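Local atomic coordinates of signal recognition particle receptor FtsY (Sulfolobus acidocaldarius, PDB entry 5L3S), a protein that is the archaeal receptor for the signal recognition particle, pairing a helical-bundle domain with a P-loop nucleotide-binding domain of the SRP54 type. Residues 99-108 and 209-220; 117-125 and 272-282. One frame throughout, in Å; residues are numbered along the deposited sequence.

Contact 1. Residues 99-108 and 209-220. With SO4 (sulfate ion), chain Y.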
loop_
_atom_site.group_PDB
_atom_site.type_symbol
_atom_site.label_atom_id
_atom_site.label_comp_id
_atom_site.label_asym_id
_atom_site.label_seq_id
_atom_site.Cartn_x
_atom_site.Cartn_y
_atom_site.Cartn_z
ATOM N N LYS B 99 16.311 -13.132 -27.900
ATOM C CA LYS B 99 14.989 -13.709 -27.707
ATOM C C LYS B 99 13.899 -12.842 -28.322
ATOM O O LYS B 99 13.881 -11.619 -28.156
ATOM C CB LYS B 99 14.719 -13.924 -26.214
ATOM C CG LYS B 99 15.814 -14.710 -25.512
ATOM C CD LYS B 99 16.059 -16.035 -26.212
ATOM C CE LYS B 99 17.459 -16.569 -25.937
ATOM N NZ LYS B 99 17.679 -17.880 -26.609
ATOM N N LYS B 100 13.012 -13.486 -29.066
ATOM C CA LYS B 100 11.811 -12.838 -29.558
ATOM C C LYS B 100 10.649 -13.797 -29.391
ATOM O O LYS B 100 10.593 -14.837 -30.041
ATOM C CB LYS B 100 11.951 -12.375 -31.010
ATOM C CG LYS B 100 12.771 -11.106 -31.146
ATOM C CD LYS B 100 12.305 -10.237 -32.293
ATOM C CE LYS B 100 13.392 -9.233 -32.680
ATOM N NZ LYS B 100 13.827 -8.389 -31.522
ATOM N N PRO B 101 9.716 -13.446 -28.505
ATOM C CA PRO B 101 9.760 -12.180 -27.768
ATOM C C PRO B 101 10.587 -12.296 -26.498
ATOM O O PRO B 101 10.873 -13.407 -26.057
ATOM C CB PRO B 101 8.297 -11.978 -27.378
ATOM C CG PRO B 101 7.803 -13.381 -27.162
ATOM C CD PRO B 101 8.519 -14.240 -28.173
ATOM N N PHE B 102 10.968 -11.155 -25.932
ATOM C CA PHE B 102 11.500 -11.103 -24.577
ATOM C C PHE B 102 10.274 -11.053 -23.670
ATOM O O PHE B 102 9.442 -10.170 -23.813
ATOM C CB PHE B 102 12.359 -9.841 -24.412
ATOM C CG PHE B 102 13.101 -9.765 -23.105
ATOM C CD1 PHE B 102 12.462 -9.331 -21.944
ATOM C CD2 PHE B 102 14.451 -10.077 -23.051
ATOM C CE1 PHE B 102 13.153 -9.249 -20.744
ATOM C CE2 PHE B 102 15.148 -9.997 -21.864
ATOM C CZ PHE B 102 14.502 -9.580 -20.705
ATOM N N VAL B 103 10.152 -12.016 -22.761
ATOM C CA VAL B 103 8.942 -12.179 -21.966
ATOM C C VAL B 103 9.125 -11.685 -20.537
ATOM O O VAL B 103 10.022 -12.135 -19.826
ATOM C CB VAL B 103 8.492 -13.653 -21.933
ATOM C CG1 VAL B 103 7.280 -13.822 -21.029
ATOM C CG2 VAL B 103 8.189 -14.148 -23.357
ATOM N N ILE B 104 8.269 -10.755 -20.136
ATOM C CA ILE B 104 8.314 -10.181 -18.797
ATOM C C ILE B 104 6.996 -10.457 -18.089
ATOM O O ILE B 104 5.928 -10.288 -18.683
ATOM C CB ILE B 104 8.493 -8.658 -18.877
ATOM C CG1 ILE B 104 9.681 -8.315 -19.788
ATOM C CG2 ILE B 104 8.647 -8.054 -17.467
ATOM C CD1 ILE B 104 9.949 -6.831 -19.906
ATOM N N ILE B 105 7.069 -10.870 -16.826
ATOM C CA ILE B 105 5.857 -11.077 -16.037
ATOM C C ILE B 105 5.896 -10.135 -14.841
ATOM O O ILE B 105 6.986 -9.787 -14.344
ATOM C CB ILE B 105 5.694 -12.562 -15.604
ATOM C CG1 ILE B 105 4.299 -12.826 -14.993
ATOM C CG2 ILE B 105 6.816 -12.971 -14.669
ATOM C CD1 ILE B 105 3.953 -14.323 -14.896
ATOM N N PHE B 106 4.709 -9.704 -14.418
ATOM C CA PHE B 106 4.541 -8.756 -13.313
ATOM C C PHE B 106 3.633 -9.421 -12.287
ATOM O O PHE B 106 2.583 -9.969 -12.654
ATOM C CB PHE B 106 3.871 -7.468 -13.823
ATOM C CG PHE B 106 4.671 -6.731 -14.867
ATOM C CD1 PHE B 106 4.743 -7.202 -16.175
ATOM C CD2 PHE B 106 5.341 -5.564 -14.548
ATOM C CE1 PHE B 106 5.477 -6.526 -17.134
ATOM C CE2 PHE B 106 6.086 -4.880 -15.503
ATOM C CZ PHE B 106 6.156 -5.358 -16.796
ATOM N N PHE B 107 4.037 -9.420 -11.017
ATOM C CA PHE B 107 3.153 -9.943 -9.970
ATOM C C PHE B 107 3.309 -9.170 -8.662
ATOM O O PHE B 107 4.197 -8.326 -8.521
ATOM C CB PHE B 107 3.359 -11.462 -9.757
ATOM C CG PHE B 107 4.806 -11.877 -9.507
ATOM C CD1 PHE B 107 5.367 -11.798 -8.232
ATOM C CD2 PHE B 107 5.578 -12.413 -10.540
ATOM C CE1 PHE B 107 6.691 -12.194 -8.004
ATOM C CE2 PHE B 107 6.891 -12.808 -10.322
ATOM C CZ PHE B 107 7.449 -12.696 -9.052
ATOM N N GLY B 108 2.441 -9.443 -7.706
ATOM C CA GLY B 108 2.519 -8.740 -6.427
ATOM C C GLY B 108 1.152 -8.800 -5.771
ATOM O O GLY B 108 0.209 -9.350 -6.350
ATOM N N LEU B 209 4.397 -19.327 -14.587
ATOM C CA LEU B 209 5.842 -19.229 -14.799
ATOM C C LEU B 209 6.408 -20.439 -15.527
ATOM O O LEU B 209 7.257 -20.299 -16.415
ATOM C CB LEU B 209 6.574 -19.053 -13.464
ATOM C CG LEU B 209 6.296 -17.771 -12.691
ATOM C CD1 LEU B 209 7.013 -17.833 -11.349
ATOM C CD2 LEU B 209 6.766 -16.577 -13.484
ATOM N N ARG B 210 5.950 -21.633 -15.158
ATOM C CA ARG B 210 6.450 -22.843 -15.796
ATOM C C ARG B 210 6.111 -22.851 -17.278
ATOM O O ARG B 210 6.887 -23.310 -18.110
ATOM C CB ARG B 210 5.905 -24.099 -15.112
ATOM C CG ARG B 210 6.481 -24.324 -13.718
ATOM C CD ARG B 210 6.180 -25.723 -13.195
ATOM N NE ARG B 210 4.797 -25.861 -12.757
ATOM C CZ ARG B 210 4.378 -25.624 -11.517
ATOM N NH1 ARG B 210 5.238 -25.232 -10.585
ATOM N NH2 ARG B 210 3.101 -25.781 -11.212
ATOM N N ILE B 211 4.949 -22.307 -17.602
ATOM C CA ILE B 211 4.445 -22.353 -18.962
ATOM C C ILE B 211 5.007 -21.214 -19.799
ATOM O O ILE B 211 5.349 -21.411 -20.966
ATOM C CB ILE B 211 2.895 -22.379 -18.953
ATOM C CG1 ILE B 211 2.432 -23.825 -18.759
ATOM C CG2 ILE B 211 2.325 -21.811 -20.240
ATOM C CD1 ILE B 211 1.286 -23.997 -17.799
ATOM N N ALA B 212 5.156 -20.041 -19.186
ATOM C CA ALA B 212 5.636 -18.855 -19.900
ATOM C C ALA B 212 7.160 -18.718 -19.936
ATOM O O ALA B 212 7.700 -18.019 -20.797
ATOM C CB ALA B 212 5.018 -17.597 -19.301
ATOM N N LYS B 213 7.835 -19.376 -18.995
ATOM C CA LYS B 213 9.292 -19.276 -18.833
ATOM C C LYS B 213 9.832 -17.862 -19.075
ATOM O O LYS B 213 10.562 -17.636 -20.030
ATOM C CB LYS B 213 10.002 -20.276 -19.753
ATOM C CG LYS B 213 9.637 -21.716 -19.468
ATOM C CD LYS B 213 10.385 -22.676 -20.389
ATOM C CE LYS B 213 9.785 -24.067 -20.292
ATOM N NZ LYS B 213 9.440 -24.392 -18.871
ATOM N N PRO B 214 9.448 -16.904 -18.223
ATOM C CA PRO B 214 9.781 -15.507 -18.515
ATOM C C PRO B 214 11.271 -15.217 -18.477
ATOM O O PRO B 214 12.043 -15.899 -17.793
ATOM C CB PRO B 214 9.034 -14.719 -17.419
ATOM C CG PRO B 214 8.718 -15.715 -16.366
ATOM C CD PRO B 214 8.525 -17.022 -17.083
ATOM N N ASP B 215 11.675 -14.221 -19.258
ATOM C CA ASP B 215 13.061 -13.797 -19.284
ATOM C C ASP B 215 13.332 -12.801 -18.163
ATOM O O ASP B 215 14.473 -12.603 -17.771
ATOM C CB ASP B 215 13.402 -13.184 -20.638
ATOM C CG ASP B 215 13.196 -14.161 -21.775
ATOM O OD1 ASP B 215 14.084 -15.003 -21.983
ATOM O OD2 ASP B 215 12.142 -14.101 -22.439
ATOM N N PHE B 216 12.280 -12.184 -17.643
ATOM C CA PHE B 216 12.433 -11.206 -16.565
ATOM C C PHE B 216 11.193 -11.258 -15.702
ATOM O O PHE B 216 10.087 -11.291 -16.222
ATOM C CB PHE B 216 12.606 -9.797 -17.142
ATOM C CG PHE B 216 13.391 -8.854 -16.255
ATOM C CD1 PHE B 216 14.750 -9.042 -16.046
ATOM C CD2 PHE B 216 12.774 -7.762 -15.667
ATOM C CE1 PHE B 216 15.479 -8.171 -15.239
ATOM C CE2 PHE B 216 13.494 -6.887 -14.859
ATOM C CZ PHE B 216 14.854 -7.095 -14.647
ATOM N N ARG B 217 11.369 -11.255 -14.377
ATOM C CA ARG B 217 10.229 -11.290 -13.467
ATOM C C ARG B 217 10.265 -10.051 -12.566
ATOM O O ARG B 217 11.286 -9.771 -11.957
ATOM C CB ARG B 217 10.282 -12.533 -12.572
ATOM C CG ARG B 217 10.353 -13.869 -13.266
ATOM C CD ARG B 217 10.528 -14.957 -12.224
ATOM N NE ARG B 217 10.654 -16.278 -12.819
ATOM C CZ ARG B 217 10.698 -17.412 -12.127
ATOM N NH1 ARG B 217 10.632 -17.392 -10.801
ATOM N NH2 ARG B 217 10.813 -18.572 -12.766
ATOM N N ILE B 218 9.157 -9.320 -12.492
ATOM C CA ILE B 218 9.120 -8.075 -11.742
ATOM C C ILE B 218 8.057 -8.124 -10.650
ATOM O O ILE B 218 6.876 -8.304 -10.930
ATOM C CB ILE B 218 8.831 -6.861 -12.643
ATOM C CG1 ILE B 218 9.897 -6.752 -13.744
ATOM C CG2 ILE B 218 8.792 -5.576 -11.811
ATOM C CD1 ILE B 218 9.671 -5.600 -14.701
ATOM N N LEU B 219 8.502 -7.961 -9.412
ATOM C CA LEU B 219 7.594 -7.822 -8.282
ATOM C C LEU B 219 7.203 -6.360 -8.176
ATOM O O LEU B 219 8.059 -5.470 -8.245
ATOM C CB LEU B 219 8.278 -8.275 -6.994
ATOM C CG LEU B 219 7.505 -7.962 -5.696
ATOM C CD1 LEU B 219 6.195 -8.717 -5.645
ATOM C CD2 LEU B 219 8.401 -8.237 -4.454
ATOM N N ILE B 220 5.904 -6.106 -8.033
ATOM C CA ILE B 220 5.432 -4.750 -7.785
ATOM C C ILE B 220 5.179 -4.535 -6.283
ATOM O O ILE B 220 4.484 -5.322 -5.653
ATOM C CB ILE B 220 4.151 -4.439 -8.579
ATOM C CG1 ILE B 220 4.357 -4.737 -10.077
ATOM C CG2 ILE B 220 3.751 -2.988 -8.369
ATOM C CD1 ILE B 220 5.547 -3.994 -10.667
HETATM S S SO4 Y . 8.921 -25.416 -10.123
HETATM O O1 SO4 Y . 10.053 -24.980 -10.935
HETATM O O2 SO4 Y . 8.672 -26.835 -10.361
HETATM O O3 SO4 Y . 9.221 -25.205 -8.708
HETATM O O4 SO4 Y . 7.736 -24.648 -10.490
#
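With CG beside its backbone N (chi1 -60°), Asp215 sends its carboxylate back to the amide of Val103, while Phe102, its CG trans to N (chi1 -173°), presents a ring face to the CB of the same aspartate. That CB stands 3.8 Å from the ring centroid and only 11° off its normal, a CH-pi contact. Asp215 OD2 takes the N-H of Val103 at 2.9 Å through its anti lone pair, an almost straight bond. Asp215 N in turn donates to Val103 O, 2.7 Å away, and Phe216 N donates to the same oxygen, so Val103 is held at both its N and its O where the strand pairing starts. From there 102-107 and 216-220 run in parallel as central neighbours in the sheet of the P-loop GTPase domain. Ile105 and Phe107 each exchange two backbone bonds with 216-220; the last, Ile220 N to Phe107 O, measures 2.8 Å. Gly108, next in the chain, belongs to the probable Walker A loop. On one side of the sheet Ile105 CG2 meets Pro214 CG at 3.7 Å and also touches Leu209 CD2, which ties the end of helix 199-212 to the strand. The other side carries Ile104, Phe106 and Ile218, where Ile218 CD1 touches both Ile104 CG2 and Phe106 CE2, the latter 3.7 Å away. At the helix end, Arg210 NH1 meets a sulfate oxygen, O4, at 2.6 Å in the plane of the guanidinium, whose NH2 has Glu203 as salt-bridge partner.

Contact 2. Residues 117-125 and 272-282; sequences TIAKVVNML and YMGVGQNYDDL. With GNP (phosphoaminophosphonic acid-guanylate ester), chain R.
Met124 and Leu282 meet through Met124 CE and Leu282 CD2, 4.1 Å apart, with Val121 CG2 near the same leucine methyl. The sulfur of Met124 lies 4.3 Å from the centroid of the Tyr272 ring and 43° off its normal, an oblique Met-aromatic contact; the bend at chi3 (54°) also lays CE against Tyr272 CZ and OH. In this P-loop GTPase domain the pairing packs the helix that follows the probable Walker A loop against the end of strand 270-274 and the loop that borders the guanine base. Back toward the N-terminal end of the helix, Ala119 CB touches Tyr279 CE1 at 3.6 Å, and Asn123 lies across Tyr279, CB to CB. The tyrosine hydroxyl is hydrogen-bonded to His151 of helix 144-155, so this ring bridges two helices. A water donates to two backbone carbonyls, Lys120 O and Tyr279 O, and so joins the helix to the loop. Lys120, extended beyond CG, runs its methylenes past Tyr279 O and Leu282 CB and carries NZ into the loop. There NZ bonds Gly276 O at 2.7 Å and Asp281 O at 3.0 Å. The second carbonyl also accepts Val275 N, which arrives at the opposite face of its plane; Asp281 itself is the centre of an inverse gamma turn, closed by Leu282 N on Asp280 O. Lys120 NZ and Gly276 N each make a weak bond to O6 of the bound GNP. Beyond the base, the amide of Gln277 reaches the ribose, its NE2 donating to GNP O2' over 2.7 Å at a nearly straight 170°.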
loop_
_atom_site.group_PDB
_atom_site.type_symbol
_atom_site.label_atom_id
_atom_site.label_comp_id
_atom_site.label_asym_id
_atom_site.label_seq_id
_atom_site.Cartn_x
_atom_site.Cartn_y
_atom_site.Cartn_z
ATOM N N THR B 117 1.154 -0.236 -14.153
ATOM C CA THR B 117 2.600 -0.224 -14.398
ATOM C C THR B 117 2.924 -0.886 -15.740
ATOM O O THR B 117 3.816 -0.460 -16.471
ATOM C CB THR B 117 3.363 -0.914 -13.242
ATOM O OG1 THR B 117 3.111 -0.198 -12.020
ATOM C CG2 THR B 117 4.888 -0.926 -13.521
ATOM N N ILE B 118 2.168 -1.920 -16.088
ATOM C CA ILE B 118 2.340 -2.547 -17.392
ATOM C C ILE B 118 2.101 -1.552 -18.529
ATOM O O ILE B 118 2.881 -1.483 -19.484
ATOM C CB ILE B 118 1.455 -3.792 -17.521
ATOM C CG1 ILE B 118 2.149 -4.955 -16.825
ATOM C CG2 ILE B 118 1.205 -4.132 -18.987
ATOM C CD1 ILE B 118 1.290 -6.172 -16.732
ATOM N N ALA B 119 1.062 -0.738 -18.392
ATOM C CA ALA B 119 0.783 0.310 -19.369
ATOM C C ALA B 119 1.932 1.322 -19.495
ATOM O O ALA B 119 2.274 1.756 -20.597
ATOM C CB ALA B 119 -0.524 1.015 -19.013
ATOM N N LYS B 120 2.520 1.715 -18.368
ATOM C CA LYS B 120 3.653 2.630 -18.397
ATOM C C LYS B 120 4.859 1.981 -19.071
ATOM O O LYS B 120 5.609 2.644 -19.792
ATOM C CB LYS B 120 4.058 3.038 -16.967
ATOM C CG LYS B 120 2.963 3.740 -16.168
ATOM C CD LYS B 120 3.470 4.053 -14.763
ATOM C CE LYS B 120 2.373 4.663 -13.891
ATOM N NZ LYS B 120 2.933 5.085 -12.561
ATOM N N VAL B 121 5.055 0.691 -18.806
ATOM C CA VAL B 121 6.168 -0.038 -19.397
ATOM C C VAL B 121 5.977 -0.145 -20.907
ATOM O O VAL B 121 6.915 0.061 -21.677
ATOM C CB VAL B 121 6.363 -1.427 -18.740
ATOM C CG1 VAL B 121 7.422 -2.241 -19.502
ATOM C CG2 VAL B 121 6.802 -1.264 -17.277
ATOM N N VAL B 122 4.762 -0.451 -21.344
ATOM C CA VAL B 122 4.463 -0.383 -22.778
ATOM C C VAL B 122 4.823 0.979 -23.369
ATOM O O VAL B 122 5.458 1.063 -24.424
ATOM C CB VAL B 122 2.962 -0.640 -23.065
ATOM C CG1 VAL B 122 2.650 -0.360 -24.548
ATOM C CG2 VAL B 122 2.601 -2.060 -22.697
ATOM N N ASN B 123 4.398 2.049 -22.697
ATOM C CA ASN B 123 4.722 3.394 -23.171
ATOM C C ASN B 123 6.229 3.629 -23.284
ATOM O O ASN B 123 6.703 4.210 -24.259
ATOM C CB ASN B 123 4.104 4.466 -22.283
ATOM C CG ASN B 123 4.313 5.850 -22.831
ATOM O OD1 ASN B 123 3.738 6.212 -23.849
ATOM N ND2 ASN B 123 5.148 6.636 -22.161
ATOM N N MET B 124 6.982 3.149 -22.305
ATOM C CA MET B 124 8.425 3.349 -22.317
ATOM C C MET B 124 9.025 2.540 -23.468
ATOM O O MET B 124 9.877 3.036 -24.196
ATOM C CB MET B 124 9.048 2.948 -20.976
ATOM C CG MET B 124 10.580 3.040 -20.956
ATOM S SD MET B 124 11.212 2.439 -19.384
ATOM C CE MET B 124 10.456 0.819 -19.287
ATOM N N LEU B 125 8.546 1.310 -23.654
ATOM C CA LEU B 125 9.050 0.443 -24.730
ATOM C C LEU B 125 8.764 1.021 -26.122
ATOM O O LEU B 125 9.626 0.975 -27.022
ATOM C CB LEU B 125 8.487 -0.983 -24.594
ATOM C CG LEU B 125 8.936 -1.770 -23.350
ATOM C CD1 LEU B 125 8.134 -3.067 -23.152
ATOM C CD2 LEU B 125 10.424 -2.083 -23.403
ATOM N N TYR B 272 12.518 0.742 -11.539
ATOM C CA TYR B 272 11.762 1.941 -11.881
ATOM C C TYR B 272 10.882 2.356 -10.720
ATOM O O TYR B 272 10.615 1.570 -9.828
ATOM C CB TYR B 272 10.859 1.700 -13.096
ATOM C CG TYR B 272 11.603 1.334 -14.330
ATOM C CD1 TYR B 272 12.198 2.309 -15.108
ATOM C CD2 TYR B 272 11.731 0.009 -14.717
ATOM C CE1 TYR B 272 12.906 1.989 -16.249
ATOM C CE2 TYR B 272 12.451 -0.333 -15.853
ATOM C CZ TYR B 272 13.031 0.662 -16.617
ATOM O OH TYR B 272 13.740 0.339 -17.748
ATOM N N MET B 273 10.439 3.608 -10.740
ATOM C CA MET B 273 9.437 4.057 -9.793
ATOM C C MET B 273 8.250 4.702 -10.506
ATOM O O MET B 273 8.423 5.526 -11.407
ATOM C CB MET B 273 10.056 5.039 -8.808
ATOM C CG MET B 273 10.980 4.361 -7.791
ATOM S SD MET B 273 11.793 5.619 -6.845
ATOM C CE MET B 273 12.642 6.421 -8.199
ATOM N N GLY B 274 7.052 4.330 -10.077
ATOM C CA GLY B 274 5.833 4.957 -10.549
ATOM C C GLY B 274 5.552 6.220 -9.770
ATOM O O GLY B 274 5.624 6.234 -8.549
ATOM N N VAL B 275 5.267 7.301 -10.478
ATOM C CA VAL B 275 5.057 8.578 -9.820
ATOM C C VAL B 275 3.765 9.257 -10.277
ATOM O O VAL B 275 3.683 10.476 -10.325
ATOM C CB VAL B 275 6.261 9.525 -10.061
ATOM C CG1 VAL B 275 7.505 8.997 -9.356
ATOM C CG2 VAL B 275 6.520 9.673 -11.547
ATOM N N GLY B 276 2.747 8.467 -10.605
ATOM C CA GLY B 276 1.460 9.037 -10.952
ATOM C C GLY B 276 0.645 8.027 -11.747
ATOM O O GLY B 276 1.016 6.851 -11.842
ATOM N N GLN B 277 -0.448 8.486 -12.346
ATOM C CA GLN B 277 -1.362 7.557 -13.024
ATOM C C GLN B 277 -1.316 7.630 -14.555
ATOM O O GLN B 277 -2.003 6.870 -15.228
ATOM C CB GLN B 277 -2.802 7.737 -12.512
ATOM C CG GLN B 277 -2.920 7.638 -10.986
ATOM C CD GLN B 277 -4.354 7.696 -10.490
ATOM O OE1 GLN B 277 -4.861 8.766 -10.149
ATOM N NE2 GLN B 277 -5.022 6.545 -10.464
ATOM N N ASN B 278 -0.530 8.554 -15.092
ATOM C CA ASN B 278 -0.382 8.698 -16.546
ATOM C C ASN B 278 0.756 7.831 -17.061
ATOM O O ASN B 278 1.622 7.426 -16.292
ATOM C CB ASN B 278 -0.110 10.153 -16.937
ATOM C CG ASN B 278 -1.274 11.072 -16.630
ATOM O OD1 ASN B 278 -2.431 10.686 -16.760
ATOM N ND2 ASN B 278 -0.968 12.304 -16.231
ATOM N N TYR B 279 0.769 7.568 -18.367
ATOM C CA TYR B 279 1.687 6.584 -18.917
ATOM C C TYR B 279 3.141 7.005 -18.749
ATOM O O TYR B 279 4.012 6.163 -18.557
ATOM C CB TYR B 279 1.377 6.316 -20.385
ATOM C CG TYR B 279 0.003 5.719 -20.602
ATOM C CD1 TYR B 279 -0.557 4.855 -19.670
ATOM C CD2 TYR B 279 -0.736 6.032 -21.734
ATOM C CE1 TYR B 279 -1.828 4.313 -19.866
ATOM C CE2 TYR B 279 -1.997 5.502 -21.934
ATOM C CZ TYR B 279 -2.533 4.642 -21.005
ATOM O OH TYR B 279 -3.796 4.120 -21.219
ATOM N N ASP B 280 3.391 8.306 -18.822
ATOM C CA ASP B 280 4.758 8.853 -18.682
ATOM C C ASP B 280 5.266 8.815 -17.233
ATOM O O ASP B 280 6.449 9.059 -16.975
ATOM C CB ASP B 280 4.773 10.295 -19.196
ATOM C CG ASP B 280 6.167 10.775 -19.583
ATOM O OD1 ASP B 280 6.959 9.958 -20.107
ATOM O OD2 ASP B 280 6.466 11.976 -19.374
ATOM N N ASP B 281 4.382 8.507 -16.280
ATOM C CA ASP B 281 4.742 8.627 -14.854
ATOM C C ASP B 281 5.591 7.472 -14.312
ATOM O O ASP B 281 5.218 6.795 -13.361
ATOM C CB ASP B 281 3.497 8.860 -13.994
ATOM C CG ASP B 281 2.802 10.165 -14.345
ATOM O OD1 ASP B 281 3.455 11.033 -14.953
ATOM O OD2 ASP B 281 1.610 10.326 -14.029
ATOM N N LEU B 282 6.748 7.272 -14.931
ATOM C CA LEU B 282 7.627 6.177 -14.575
ATOM C C LEU B 282 9.051 6.720 -14.709
ATOM O O LEU B 282 9.402 7.272 -15.736
ATOM C CB LEU B 282 7.422 5.009 -15.550
ATOM C CG LEU B 282 8.110 3.676 -15.222
ATOM C CD1 LEU B 282 7.439 2.976 -14.079
ATOM C CD2 LEU B 282 8.180 2.767 -16.449
HETATM P PG GNP R . -5.138 -5.710 -8.905
HETATM O O1G GNP R . -5.002 -6.262 -10.305
HETATM O O2G GNP R . -6.584 -5.682 -8.431
HETATM O O3G GNP R . -4.368 -6.477 -7.853
HETATM N N3B GNP R . -4.603 -4.202 -8.900
HETATM P PB GNP R . -3.197 -3.798 -9.610
HETATM O O1B GNP R . -3.171 -4.309 -10.981
HETATM O O2B GNP R . -2.088 -4.283 -8.774
HETATM O O3A GNP R . -3.191 -2.284 -9.623
HETATM P PA GNP R . -3.836 -1.304 -10.612
HETATM O O1A GNP R . -2.977 -1.141 -11.830
HETATM O O2A GNP R . -5.275 -1.642 -10.844
HETATM O "O5'" GNP R . -3.729 0.094 -9.909
HETATM C "C5'" GNP R . -4.462 0.413 -8.682
HETATM C "C4'" GNP R . -4.626 1.920 -8.589
HETATM O "O4'" GNP R . -3.333 2.564 -8.285
HETATM C "C3'" GNP R . -5.114 2.571 -9.868
HETATM O "O3'" GNP R . -5.951 3.662 -9.527
HETATM C "C2'" GNP R . -3.818 3.091 -10.514
HETATM O "O2'" GNP R . -4.071 4.201 -11.358
HETATM C "C1'" GNP R . -3.117 3.579 -9.236
HETATM N N9 GNP R . -1.673 3.723 -9.410
HETATM C C8 GNP R . -0.778 2.821 -9.918
HETATM N N7 GNP R . 0.470 3.255 -9.919
HETATM C C5 GNP R . 0.366 4.528 -9.364
HETATM C C6 GNP R . 1.368 5.489 -9.109
HETATM O O6 GNP R . 2.575 5.371 -9.361
HETATM N N1 GNP R . 0.848 6.661 -8.552
HETATM C C2 GNP R . -0.493 6.850 -8.253
HETATM N N2 GNP R . -0.853 8.016 -7.718
HETATM N N3 GNP R . -1.437 5.948 -8.493
HETATM C C4 GNP R . -0.939 4.826 -9.049
HETATM O O HOH W 1 6.452 5.128 -19.331
#

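After the N-terminal helices the chain enters strand 102-107, passes the probable Walker A loop and climbs helix 114-127, so the first segments of both contacts lie close together in sequence. Contact 1 closes its loop when 209-220 returns, 101 residues after its first segment ends; contact 2 closes at 272-282, after 147. As the segments alternate, the two closures cross rather than nest. Contact 1 joins neighbouring strands in the middle of the sheet and brings in the end of helix 199-212, whereas contact 2 fastens helix 114-127 to strand 270-274 and its following loop. Their centres are about 17 Å apart, yet they touch directly: Phe106 CD1 lies 3.5 Å from Ile118 CG1, and Ile220 CD1 packs on Thr117 CG2.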